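Local coordinates for hydrolase, alpha/beta hydrolase FOLD family (Staphylococcus aureus, PDB 2XMZ), which probably catalyses pyruvate elimination to form 2-succinyl-6-hydroxy-2,4-cyclohexadiene-1-carboxylate in menaquinone biosynthesis, and belongs to the alpha/beta hydrolase fold family, at residues Thr246-Val249 with Glu254-Thr257; Pro51-Asp56 with Leu177-His182; Leu98-Ala101 with His105-Ile108; Asn150-Glu153 with Leu157-Ser160; Thr4-Tyr9 with Asp74-Lys79. All coordinates share one frame; numbering follows the deposited sequence.

Interaction 1 (Thr246-Val249 with Glu254-Thr257); sequences TIHV and EFDT
His248 CB sits squarely on the ring of Phe255. It is 3.3 Å from the ring centroid and 1° off the ring normal, which makes a well-centred CH-pi contact. All six ring carbons of Phe255 are therefore almost equally far from it, with CD1 at 3.5 Å and CZ at 3.6 Å from His248 CB. The imidazole follows behind. Its edge is turned toward the Phe255 face in an edge-to-face pair, with the ring centroids 5.5 Å apart and the planes at 56°. A chi1 of 69° puts His248 CG between its own N and carbonyl carbon. This swings the imidazole back from Phe255 and leaves CB as the nearest atom. Ile247 adds a looser touch, CG2 to Phe255 CB at 4.4 Å. The two segments belong to helices 247-250 and 252-266, the last two of the chain. In the alpha/beta hydrolase fold, the catalytic histidine lies on a loop before the last helix. Here the likely triad member His245 comes just before Thr246 and the short helix 247-250, and the side chain of Ile247 is near the putative triad. A backbone bond from Val249 N to Thr246 O, 3.1 Å, closes the first turn. Thr246 CG2 rests over one face of the His248 ring, toward its rim. Both imidazole nitrogens are held: ND1 bonds to Glu114 OE1 and NE2 to Thr31 OG1. Those two bonds fix the rotation of the ring. The rings of His35 and Phe88 also meet Phe255, which is buried.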
# COMPACT_ATOMS: atom_id res chain seq x y z
N THR A 246 -3.48 7.80 -6.42
CA THR A 246 -4.44 6.82 -5.89
C THR A 246 -5.36 6.34 -7.01
O THR A 246 -6.55 6.68 -7.07
CB THR A 246 -5.26 7.37 -4.72
OG1 THR A 246 -4.44 8.20 -3.89
CG2 THR A 246 -5.84 6.24 -3.88
N ILE A 247 -4.78 5.53 -7.89
CA ILE A 247 -5.48 4.98 -9.04
C ILE A 247 -6.76 4.24 -8.63
O ILE A 247 -7.81 4.44 -9.24
CB ILE A 247 -4.62 3.98 -9.83
CG1 ILE A 247 -3.22 4.53 -10.11
CG2 ILE A 247 -5.34 3.60 -11.15
CD1 ILE A 247 -2.23 3.43 -10.54
N HIS A 248 -6.68 3.41 -7.60
CA HIS A 248 -7.84 2.57 -7.21
C HIS A 248 -9.06 3.39 -6.82
O HIS A 248 -10.18 2.88 -6.72
CB HIS A 248 -7.47 1.51 -6.15
CG HIS A 248 -7.13 2.04 -4.79
ND1 HIS A 248 -5.84 2.17 -4.34
CD2 HIS A 248 -7.92 2.41 -3.76
CE1 HIS A 248 -5.84 2.65 -3.11
NE2 HIS A 248 -7.10 2.79 -2.72
N VAL A 249 -8.85 4.68 -6.59
CA VAL A 249 -9.96 5.59 -6.28
C VAL A 249 -10.39 6.44 -7.49
O VAL A 249 -11.56 6.80 -7.61
CB VAL A 249 -9.60 6.50 -5.09
CG1 VAL A 249 -10.59 7.62 -4.96
CG2 VAL A 249 -9.59 5.70 -3.81
N GLU A 254 -11.10 0.47 -14.13
CA GLU A 254 -9.87 0.11 -14.83
C GLU A 254 -8.92 -0.57 -13.84
O GLU A 254 -8.36 -1.63 -14.15
CB GLU A 254 -9.23 1.35 -15.47
CG GLU A 254 -7.99 1.11 -16.31
CD GLU A 254 -8.27 0.32 -17.56
OE1 GLU A 254 -9.45 0.25 -18.00
OE2 GLU A 254 -7.30 -0.25 -18.11
N PHE A 255 -8.76 0.01 -12.66
CA PHE A 255 -7.96 -0.60 -11.59
C PHE A 255 -8.41 -2.06 -11.37
O PHE A 255 -7.58 -2.97 -11.38
CB PHE A 255 -8.06 0.22 -10.29
CG PHE A 255 -7.46 -0.48 -9.09
CD1 PHE A 255 -6.09 -0.37 -8.81
CD2 PHE A 255 -8.26 -1.26 -8.26
CE1 PHE A 255 -5.54 -1.03 -7.70
CE2 PHE A 255 -7.72 -1.92 -7.16
CZ PHE A 255 -6.35 -1.81 -6.88
N ASP A 256 -9.71 -2.27 -11.18
CA ASP A 256 -10.27 -3.61 -10.98
C ASP A 256 -10.00 -4.55 -12.16
O ASP A 256 -9.59 -5.70 -11.97
CB ASP A 256 -11.77 -3.55 -10.70
CG ASP A 256 -12.08 -3.01 -9.32
OD1 ASP A 256 -11.17 -2.98 -8.48
OD2 ASP A 256 -13.26 -2.64 -9.08
N THR A 257 -10.23 -4.05 -13.37
CA THR A 257 -10.01 -4.80 -14.61
C THR A 257 -8.56 -5.25 -14.72
O THR A 257 -8.30 -6.41 -15.05
CB THR A 257 -10.39 -3.96 -15.83
OG1 THR A 257 -11.75 -3.55 -15.71
CG2 THR A 257 -10.20 -4.75 -17.13

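Interaction 2 (Pro51-Asp56 with Leu177-His182); sequences PGHGED and LSQSPH
Gln179 lays its amide against the backbone of His53 and Gly54. Gln179 OE1 takes the N-H of Gly54 N at 2.9 Å, and the N-H...O angle is 175°, so the bond is nearly straight. The donor lies in the carbonyl plane, on a lone pair of OE1. Gln179 OE1 is also 3.5 Å from His53 CA. The Gln179 chain bends at chi2 (-49°), which turns the amide back toward the loop. NE2 is gripped by Asp28 OD1 and Gln175 O, and this sets which end of the amide faces Gly54. The loop has its own bracing. His53 to Asp56 form a type II' beta turn, closed by Asp56 N to His53 O at 3.0 Å, with Gly54 as its second residue. Gly52 N meets Asp56 OD2 at 2.8 Å, from above the carboxylate plane. His53 ND1 donates to Pro51 O at 3.0 Å, while NE2 is bonded to the Leu26 N-H. The loop follows strand 44-48 of the core sheet. Gln179 lies between helices 166-177 and 181-191, in the helical insertion that forms the lid region in this fold family. A water extends the link, donating to Gly52 O and Gln179 OE1 and accepting from Ser180 N. The contact is thus almost wholly polar. The single OE1 takes two donors, and backbone groups of both segments are bonded by one amide and one water.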
# COMPACT_ATOMS: atom_id res chain seq x y z
N PRO A 51 0.23 -0.95 11.01
CA PRO A 51 0.43 -0.35 12.33
C PRO A 51 0.06 1.13 12.37
O PRO A 51 0.49 1.94 11.50
CB PRO A 51 1.92 -0.53 12.56
CG PRO A 51 2.23 -1.83 11.84
CD PRO A 51 1.40 -1.75 10.59
N GLY A 52 -0.73 1.47 13.38
CA GLY A 52 -1.22 2.84 13.60
C GLY A 52 -2.45 3.24 12.80
O GLY A 52 -3.05 4.29 13.07
N HIS A 53 -2.82 2.44 11.80
CA HIS A 53 -3.90 2.82 10.89
C HIS A 53 -5.21 2.06 11.10
O HIS A 53 -5.21 0.83 11.37
CB HIS A 53 -3.47 2.63 9.43
CG HIS A 53 -2.38 3.58 9.01
ND1 HIS A 53 -1.10 3.52 9.52
CD2 HIS A 53 -2.40 4.64 8.17
CE1 HIS A 53 -0.37 4.49 8.99
NE2 HIS A 53 -1.14 5.18 8.17
N GLY A 54 -6.32 2.78 10.91
CA GLY A 54 -7.65 2.20 11.02
C GLY A 54 -7.84 1.44 12.31
O GLY A 54 -7.71 2.00 13.40
N GLU A 55 -8.13 0.15 12.19
CA GLU A 55 -8.49 -0.65 13.36
C GLU A 55 -7.29 -1.34 13.99
O GLU A 55 -7.45 -2.15 14.89
CB GLU A 55 -9.62 -1.61 13.00
CG GLU A 55 -10.98 -0.88 12.82
CD GLU A 55 -12.15 -1.82 12.57
OE1 GLU A 55 -13.13 -1.39 11.95
OE2 GLU A 55 -12.10 -3.00 13.00
N ASP A 56 -6.08 -1.01 13.53
CA ASP A 56 -4.87 -1.58 14.09
C ASP A 56 -4.75 -1.28 15.58
O ASP A 56 -5.09 -0.18 16.04
CB ASP A 56 -3.63 -1.06 13.38
CG ASP A 56 -2.36 -1.43 14.11
OD1 ASP A 56 -1.90 -2.59 13.94
OD2 ASP A 56 -1.87 -0.58 14.90
N LEU A 177 -9.17 11.99 8.38
CA LEU A 177 -9.54 12.68 9.63
C LEU A 177 -9.79 11.70 10.77
O LEU A 177 -9.68 12.05 11.96
CB LEU A 177 -10.76 13.58 9.42
CG LEU A 177 -10.57 14.81 8.51
CD1 LEU A 177 -11.89 15.59 8.34
CD2 LEU A 177 -9.49 15.72 9.03
N SER A 178 -10.15 10.47 10.42
CA SER A 178 -10.44 9.48 11.44
C SER A 178 -9.17 8.81 11.95
O SER A 178 -9.21 8.09 12.95
CB SER A 178 -11.39 8.42 10.91
OG SER A 178 -10.69 7.61 10.00
N GLN A 179 -8.04 9.05 11.30
CA GLN A 179 -6.79 8.46 11.78
C GLN A 179 -6.35 9.18 13.04
O GLN A 179 -6.62 10.35 13.22
CB GLN A 179 -5.69 8.53 10.71
CG GLN A 179 -6.03 7.81 9.40
CD GLN A 179 -6.56 6.39 9.62
OE1 GLN A 179 -6.00 5.63 10.42
NE2 GLN A 179 -7.63 6.02 8.89
N SER A 180 -5.72 8.44 13.94
CA SER A 180 -5.17 9.03 15.16
C SER A 180 -3.85 9.75 14.84
O SER A 180 -2.91 9.11 14.33
CB SER A 180 -4.93 7.92 16.16
OG SER A 180 -4.35 8.44 17.33
N PRO A 181 -3.78 11.07 15.10
CA PRO A 181 -2.54 11.80 14.74
C PRO A 181 -1.27 11.30 15.44
O PRO A 181 -0.21 11.24 14.81
CB PRO A 181 -2.84 13.26 15.14
CG PRO A 181 -4.02 13.20 16.07
CD PRO A 181 -4.82 11.98 15.62
N HIS A 182 -1.38 10.92 16.71
CA HIS A 182 -0.24 10.33 17.43
C HIS A 182 0.23 9.02 16.78
O HIS A 182 1.45 8.77 16.66
CB HIS A 182 -0.52 10.22 18.95
CG HIS A 182 -1.36 9.03 19.33
ND1 HIS A 182 -2.74 9.05 19.29
CD2 HIS A 182 -1.01 7.79 19.75
CE1 HIS A 182 -3.20 7.86 19.67
NE2 HIS A 182 -2.18 7.08 19.96
O HOH W 1 -5.21 5.61 12.92

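Interaction 3 (Leu98-Ala101 with His105-Ile108); sequences LYYA and HIPI
The polar links start at the Tyr100 hydroxyl. Ile106 N donates to Tyr100 OH at 3.1 Å, with an N-H...O angle of 151°. The hydroxyl is also bonded to Asp74 OD1, and Asp74 OD2 takes up His105 ND1. A water forms a second bridge: it donates to Tyr100 O and to Ile106 O, the latter at 2.7 Å. The next kind of contact is at the ring edge. Ile106 O lies near the plane of the Tyr100 ring, 3.4 Å from CE2. Tyr100 and Ile106 point the same way, side by side, and Ile106 CB is 3.4 Å from Tyr100 OH. The apolar contacts involve Ile108. Ile108 CG2 touches Tyr100 CE2 at 4.1 Å, again at the ring edge, as the two side chains slide past each other in opposite directions. Ile108 CD1 meets Ala101 CB at 4.0 Å. With chi1 at 65°, Ile108 CG1 stands between N and carbonyl carbon and carries CD1 to the helix. Both segments lie in the beta-alpha-beta crossover from strand 84-90 through helix 92-103 to the parallel strand 110-114. The helix starts at the probable nucleophile elbow. The hydroxyl meets a backbone donor and a carboxylate. This is consistent with Tyr100 OH accepting from Ile106 N and giving its proton to Asp74. Asp74 of helix 66-77 thus holds both Tyr100 on the helix and His105 on the loop.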
# COMPACT_ATOMS: atom_id res chain seq x y z
N LEU A 98 6.59 -4.78 -0.89
CA LEU A 98 7.92 -5.07 -1.45
C LEU A 98 8.84 -5.67 -0.39
O LEU A 98 9.52 -6.67 -0.64
CB LEU A 98 8.55 -3.78 -2.01
CG LEU A 98 8.14 -3.42 -3.44
CD1 LEU A 98 8.55 -1.98 -3.75
CD2 LEU A 98 8.77 -4.34 -4.42
N TYR A 99 8.84 -5.09 0.81
CA TYR A 99 9.66 -5.60 1.90
C TYR A 99 9.28 -7.03 2.19
O TYR A 99 10.15 -7.91 2.40
CB TYR A 99 9.55 -4.72 3.16
CG TYR A 99 10.56 -5.11 4.22
CD1 TYR A 99 11.80 -4.49 4.27
CD2 TYR A 99 10.28 -6.11 5.14
CE1 TYR A 99 12.75 -4.85 5.24
CE2 TYR A 99 11.23 -6.49 6.12
CZ TYR A 99 12.46 -5.85 6.15
OH TYR A 99 13.41 -6.19 7.09
N TYR A 100 7.98 -7.28 2.18
CA TYR A 100 7.49 -8.59 2.49
C TYR A 100 7.83 -9.60 1.40
O TYR A 100 8.18 -10.73 1.72
CB TYR A 100 5.99 -8.63 2.79
CG TYR A 100 5.63 -9.91 3.49
CD1 TYR A 100 5.73 -10.02 4.88
CD2 TYR A 100 5.25 -11.05 2.76
CE1 TYR A 100 5.42 -11.21 5.52
CE2 TYR A 100 4.94 -12.22 3.38
CZ TYR A 100 5.03 -12.30 4.77
OH TYR A 100 4.73 -13.48 5.39
N ALA A 101 7.73 -9.20 0.14
CA ALA A 101 8.10 -10.08 -0.98
C ALA A 101 9.54 -10.54 -0.88
O ALA A 101 9.87 -11.64 -1.31
CB ALA A 101 7.86 -9.39 -2.35
N HIS A 105 8.16 -14.34 5.60
CA HIS A 105 8.43 -15.71 5.96
C HIS A 105 7.40 -16.68 5.39
O HIS A 105 7.61 -17.89 5.37
CB HIS A 105 8.68 -15.82 7.47
CG HIS A 105 9.87 -15.00 7.92
ND1 HIS A 105 9.74 -13.77 8.54
CD2 HIS A 105 11.20 -15.20 7.76
CE1 HIS A 105 10.94 -13.27 8.79
NE2 HIS A 105 11.85 -14.12 8.32
N ILE A 106 6.29 -16.14 4.89
CA ILE A 106 5.33 -16.95 4.14
C ILE A 106 5.49 -16.58 2.65
O ILE A 106 5.34 -15.43 2.29
CB ILE A 106 3.85 -16.69 4.60
CG1 ILE A 106 3.69 -16.91 6.14
CG2 ILE A 106 2.88 -17.50 3.74
CD1 ILE A 106 4.03 -18.29 6.65
N PRO A 107 5.83 -17.56 1.81
CA PRO A 107 6.00 -17.24 0.37
C PRO A 107 4.68 -16.79 -0.27
O PRO A 107 3.63 -17.43 -0.08
CB PRO A 107 6.44 -18.58 -0.24
CG PRO A 107 7.03 -19.37 0.95
CD PRO A 107 6.18 -18.96 2.13
N ILE A 108 4.74 -15.70 -1.01
CA ILE A 108 3.60 -15.23 -1.76
C ILE A 108 3.62 -15.85 -3.17
O ILE A 108 4.66 -16.32 -3.64
CB ILE A 108 3.53 -13.70 -1.77
CG1 ILE A 108 4.73 -13.06 -2.51
CG2 ILE A 108 3.40 -13.16 -0.31
CD1 ILE A 108 4.49 -11.57 -2.78
O HOH W 2 6.92 -13.55 1.11

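Interaction 4 (Asn150-Glu153 with Leu157-Ser160); sequences NDWE and LFQS
Phe158 has the most surface buried by the contact, and its ring meets Trp152. Its CE2 comes over one face of the indole, toward the rim, and lies 3.3 Å from Trp152 NE1. Trp152 CE2 is 3.7 Å from Phe158 CE2. The five-membered ring and the phenyl ring are inclined at 45°, with centroids 4.9 Å apart, so the pair is oblique. One corner of the phenyl ring thus sits over the pyrrole side of the indole face. Phe158 CD2 also comes within 3.4 Å of Trp152 O. Trp152 has CG anti to its N (chi1 -163°), which sends the indole toward Phe158. Leu157 CB lies over the centre of one face of Phe158, and Arg176 makes a cation-pi contact with the ring. Glu153 takes part mainly through its backbone. Its carbonyl O is 4.3 Å from Phe158 CB, and one water lies 2.6 Å from Glu153 O and 2.8 Å from Phe158 O. Its carboxylate forms a salt bridge with Arg173. Leu157 touches Asp218 and His245, two members of the probable catalytic triad. Trp152 packs edge-to-face with Phe25 and also meets Phe148. The contact joins helix 145-152 to the 3-10 turn that follows. Arg173 and Arg176 link it to helix 166-177, within the helical insertion above the core sheet.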
# COMPACT_ATOMS: atom_id res chain seq x y z
N ASN A 150 -5.60 19.03 6.15
CA ASN A 150 -5.76 20.23 5.34
C ASN A 150 -4.53 20.50 4.46
O ASN A 150 -4.65 20.74 3.25
CB ASN A 150 -6.14 21.43 6.21
CG ASN A 150 -7.55 21.32 6.77
OD1 ASN A 150 -8.36 20.51 6.31
ND2 ASN A 150 -7.85 22.15 7.76
N ASP A 151 -3.34 20.42 5.07
CA ASP A 151 -2.08 20.60 4.36
C ASP A 151 -1.77 19.41 3.43
O ASP A 151 -1.32 19.60 2.31
CB ASP A 151 -0.92 20.82 5.35
CG ASP A 151 -0.95 22.18 6.02
OD1 ASP A 151 -1.90 22.98 5.81
OD2 ASP A 151 -0.00 22.47 6.78
N TRP A 152 -2.05 18.19 3.91
CA TRP A 152 -1.81 16.96 3.14
C TRP A 152 -2.59 16.97 1.83
O TRP A 152 -2.04 16.63 0.78
CB TRP A 152 -2.21 15.74 3.97
CG TRP A 152 -1.67 14.43 3.48
CD1 TRP A 152 -2.38 13.42 2.90
CD2 TRP A 152 -0.32 13.96 3.59
NE1 TRP A 152 -1.55 12.34 2.63
CE2 TRP A 152 -0.28 12.66 3.04
CE3 TRP A 152 0.86 14.52 4.09
CZ2 TRP A 152 0.90 11.90 2.96
CZ3 TRP A 152 2.05 13.76 4.01
CH2 TRP A 152 2.05 12.47 3.46
N GLU A 153 -3.87 17.37 1.92
CA GLU A 153 -4.74 17.56 0.75
C GLU A 153 -4.14 18.45 -0.35
O GLU A 153 -4.50 18.30 -1.51
CB GLU A 153 -6.06 18.21 1.17
CG GLU A 153 -7.07 17.29 1.85
CD GLU A 153 -8.41 17.97 2.11
OE1 GLU A 153 -8.61 19.14 1.70
OE2 GLU A 153 -9.29 17.33 2.72
N LEU A 157 1.42 15.85 -5.04
CA LEU A 157 1.17 14.43 -5.23
C LEU A 157 -0.32 14.14 -5.42
O LEU A 157 -0.68 13.24 -6.18
CB LEU A 157 1.70 13.64 -4.04
CG LEU A 157 1.74 12.11 -4.13
CD1 LEU A 157 2.50 11.67 -5.37
CD2 LEU A 157 2.36 11.54 -2.86
N PHE A 158 -1.16 14.92 -4.74
CA PHE A 158 -2.60 14.67 -4.74
C PHE A 158 -3.43 15.63 -5.58
O PHE A 158 -4.65 15.61 -5.50
CB PHE A 158 -3.11 14.66 -3.31
CG PHE A 158 -2.45 13.64 -2.45
CD1 PHE A 158 -2.57 12.29 -2.75
CD2 PHE A 158 -1.69 14.03 -1.34
CE1 PHE A 158 -1.94 11.32 -1.94
CE2 PHE A 158 -1.06 13.09 -0.54
CZ PHE A 158 -1.19 11.72 -0.85
N GLN A 159 -2.77 16.46 -6.39
CA GLN A 159 -3.47 17.48 -7.17
C GLN A 159 -4.62 16.90 -8.01
O GLN A 159 -5.69 17.51 -8.10
CB GLN A 159 -2.48 18.25 -8.05
CG GLN A 159 -3.06 19.43 -8.76
CD GLN A 159 -2.03 20.24 -9.52
OE1 GLN A 159 -2.33 21.33 -10.02
NE2 GLN A 159 -0.81 19.71 -9.61
N SER A 160 -4.41 15.72 -8.58
CA SER A 160 -5.41 15.07 -9.42
C SER A 160 -6.70 14.76 -8.66
O SER A 160 -7.76 14.65 -9.26
CB SER A 160 -4.85 13.78 -10.03
OG SER A 160 -4.70 12.81 -9.02
O HOH W 3 -5.83 16.82 -3.26

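Interaction 5 (Thr4-Tyr9 with Asp74-Lys79); sequences THYKFY and DRILDK
Tyr6 reaches from the edge strand across to Ile76 on the helix. Tyr6 CB is 3.9 Å from Ile76 CD1. Next along, Tyr6 CG lies 4.0 Å from Ile76 CD1. Tyr6 CD1 comes nearer, 3.7 Å from Ile76 CG1, while Tyr6 CD2 faces Ile76 CG2 at 4.2 Å. Tyr6 CE1 is 4.1 Å from Ile76 CG1. Ile76 CG1 therefore stands over one face of the ring, 27° off the normal, in a CH-pi contact. At the tip, Tyr6 OH lies 3.7 Å from Lys79 CD, where the aliphatic part of the lysine crosses it at a slant. The hydroxyl also has a weak hydrogen bond to Tyr80 OH. A chi1 of 84° sets Tyr6 CG between its N and carbonyl carbon and lays the ring alongside Ile76. His5 and Ile76 approach from opposite directions, with His5 NE2 3.6 Å from Ile76 CD1. His5 CE1 lies at the edge of the Tyr6 ring, in plane. Ile76 thus touches both rings of the 4-9 segment. Strand 6-9 is an outermost strand of the sheet and runs antiparallel to strand 44-48. Ile48 of that strand touches both Tyr6 and Ile76, where helix 66-77 packs on this end of the sheet.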
# COMPACT_ATOMS: atom_id res chain seq x y z
N THR A 4 -8.75 -7.54 15.29
CA THR A 4 -9.40 -6.40 14.58
C THR A 4 -8.66 -5.80 13.36
O THR A 4 -9.27 -5.11 12.52
CB THR A 4 -9.87 -5.24 15.56
OG1 THR A 4 -8.74 -4.62 16.19
CG2 THR A 4 -10.82 -5.78 16.63
N HIS A 5 -7.37 -6.09 13.26
CA HIS A 5 -6.52 -5.43 12.30
C HIS A 5 -6.58 -6.03 10.90
O HIS A 5 -6.03 -5.47 9.99
CB HIS A 5 -5.06 -5.34 12.80
CG HIS A 5 -4.37 -6.67 12.91
ND1 HIS A 5 -4.89 -7.74 13.61
CD2 HIS A 5 -3.16 -7.08 12.45
CE1 HIS A 5 -4.05 -8.75 13.54
NE2 HIS A 5 -2.99 -8.38 12.86
N TYR A 6 -7.26 -7.17 10.73
CA TYR A 6 -7.48 -7.71 9.39
C TYR A 6 -8.88 -8.28 9.23
O TYR A 6 -9.48 -8.75 10.20
CB TYR A 6 -6.38 -8.73 9.00
CG TYR A 6 -6.61 -10.14 9.49
CD1 TYR A 6 -6.24 -10.52 10.79
CD2 TYR A 6 -7.19 -11.10 8.67
CE1 TYR A 6 -6.46 -11.81 11.25
CE2 TYR A 6 -7.41 -12.39 9.12
CZ TYR A 6 -7.04 -12.74 10.41
OH TYR A 6 -7.26 -14.02 10.85
N LYS A 7 -9.40 -8.22 8.00
CA LYS A 7 -10.72 -8.78 7.69
C LYS A 7 -10.59 -9.80 6.54
O LYS A 7 -9.82 -9.60 5.60
CB LYS A 7 -11.72 -7.66 7.35
CG LYS A 7 -11.90 -6.60 8.47
CD LYS A 7 -12.37 -5.26 7.91
CE LYS A 7 -12.39 -4.15 8.96
NZ LYS A 7 -13.47 -4.35 9.97
N PHE A 8 -11.33 -10.89 6.65
CA PHE A 8 -11.31 -11.95 5.64
C PHE A 8 -12.70 -12.00 5.04
O PHE A 8 -13.71 -12.07 5.77
CB PHE A 8 -10.97 -13.31 6.27
CG PHE A 8 -10.84 -14.41 5.27
CD1 PHE A 8 -9.59 -14.74 4.75
CD2 PHE A 8 -11.96 -15.13 4.84
CE1 PHE A 8 -9.45 -15.76 3.82
CE2 PHE A 8 -11.83 -16.16 3.90
CZ PHE A 8 -10.58 -16.48 3.39
N TYR A 9 -12.73 -11.96 3.72
CA TYR A 9 -13.96 -12.01 2.96
C TYR A 9 -13.93 -13.30 2.15
O TYR A 9 -13.12 -13.43 1.23
CB TYR A 9 -14.06 -10.79 2.04
CG TYR A 9 -14.03 -9.47 2.79
CD1 TYR A 9 -15.22 -8.87 3.23
CD2 TYR A 9 -12.82 -8.82 3.06
CE1 TYR A 9 -15.20 -7.66 3.91
CE2 TYR A 9 -12.79 -7.60 3.76
CZ TYR A 9 -13.99 -7.04 4.17
OH TYR A 9 -13.99 -5.84 4.84
N ASP A 74 3.42 -12.13 8.69
CA ASP A 74 3.70 -13.58 8.81
C ASP A 74 2.56 -14.29 9.57
O ASP A 74 2.07 -15.35 9.17
CB ASP A 74 5.01 -13.84 9.59
CG ASP A 74 6.28 -13.49 8.80
OD1 ASP A 74 6.30 -13.40 7.54
OD2 ASP A 74 7.31 -13.35 9.48
N ARG A 75 2.13 -13.66 10.66
CA ARG A 75 1.15 -14.22 11.56
C ARG A 75 -0.21 -14.34 10.91
O ARG A 75 -0.93 -15.30 11.15
CB ARG A 75 1.07 -13.38 12.83
CG ARG A 75 2.27 -13.60 13.71
CD ARG A 75 2.26 -12.62 14.86
NE ARG A 75 3.41 -12.81 15.74
CZ ARG A 75 3.65 -12.07 16.82
NH1 ARG A 75 2.80 -11.12 17.17
NH2 ARG A 75 4.72 -12.30 17.55
N ILE A 76 -0.55 -13.37 10.08
CA ILE A 76 -1.82 -13.44 9.37
C ILE A 76 -1.72 -14.47 8.27
O ILE A 76 -2.55 -15.39 8.19
CB ILE A 76 -2.21 -12.08 8.74
CG1 ILE A 76 -2.68 -11.14 9.86
CG2 ILE A 76 -3.30 -12.30 7.69
CD1 ILE A 76 -2.61 -9.66 9.49
N LEU A 77 -0.68 -14.32 7.44
CA LEU A 77 -0.52 -15.14 6.25
C LEU A 77 -0.29 -16.62 6.51
O LEU A 77 -0.63 -17.45 5.67
CB LEU A 77 0.56 -14.56 5.33
CG LEU A 77 0.20 -13.14 4.83
CD1 LEU A 77 1.32 -12.59 3.97
CD2 LEU A 77 -1.15 -13.12 4.07
N ASP A 78 0.28 -16.94 7.67
CA ASP A 78 0.52 -18.33 8.05
C ASP A 78 -0.76 -19.17 7.99
O ASP A 78 -0.71 -20.35 7.65
CB ASP A 78 1.14 -18.41 9.45
CG ASP A 78 1.56 -19.81 9.81
OD1 ASP A 78 2.65 -20.22 9.38
OD2 ASP A 78 0.78 -20.51 10.49
N LYS A 79 -1.91 -18.57 8.30
CA LYS A 79 -3.18 -19.28 8.28
C LYS A 79 -3.61 -19.60 6.85
O LYS A 79 -4.55 -20.37 6.64
CB LYS A 79 -4.26 -18.46 8.98
CG LYS A 79 -3.84 -17.90 10.33
CD LYS A 79 -4.75 -16.76 10.76
CE LYS A 79 -4.14 -15.93 11.87
NZ LYS A 79 -4.02 -16.67 13.16

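In the fold
Interaction 1 is buried and mainly aromatic, and interaction 2 is buried but polar, built on an amide and a water. Interaction 3 is a surface contact that mixes one hydroxyl bond with aliphatic packing. Interactions 4 and 5 are partly buried and rest on aromatic side chains. Interactions 3 and 5 touch through Asp74 of interaction 5. Interactions 2 and 5 touch through Glu55 O and Thr4 OG1 and by packing of Asp56 on His5. Interaction 4 lies within the helical insertion and interaction 2 joins it to a loop of the core, whereas 1, 3 and 5 pack around the sheet. Interactions 3 and 4 lie on opposite sides of the chain's centre, about 31 Å apart between centres.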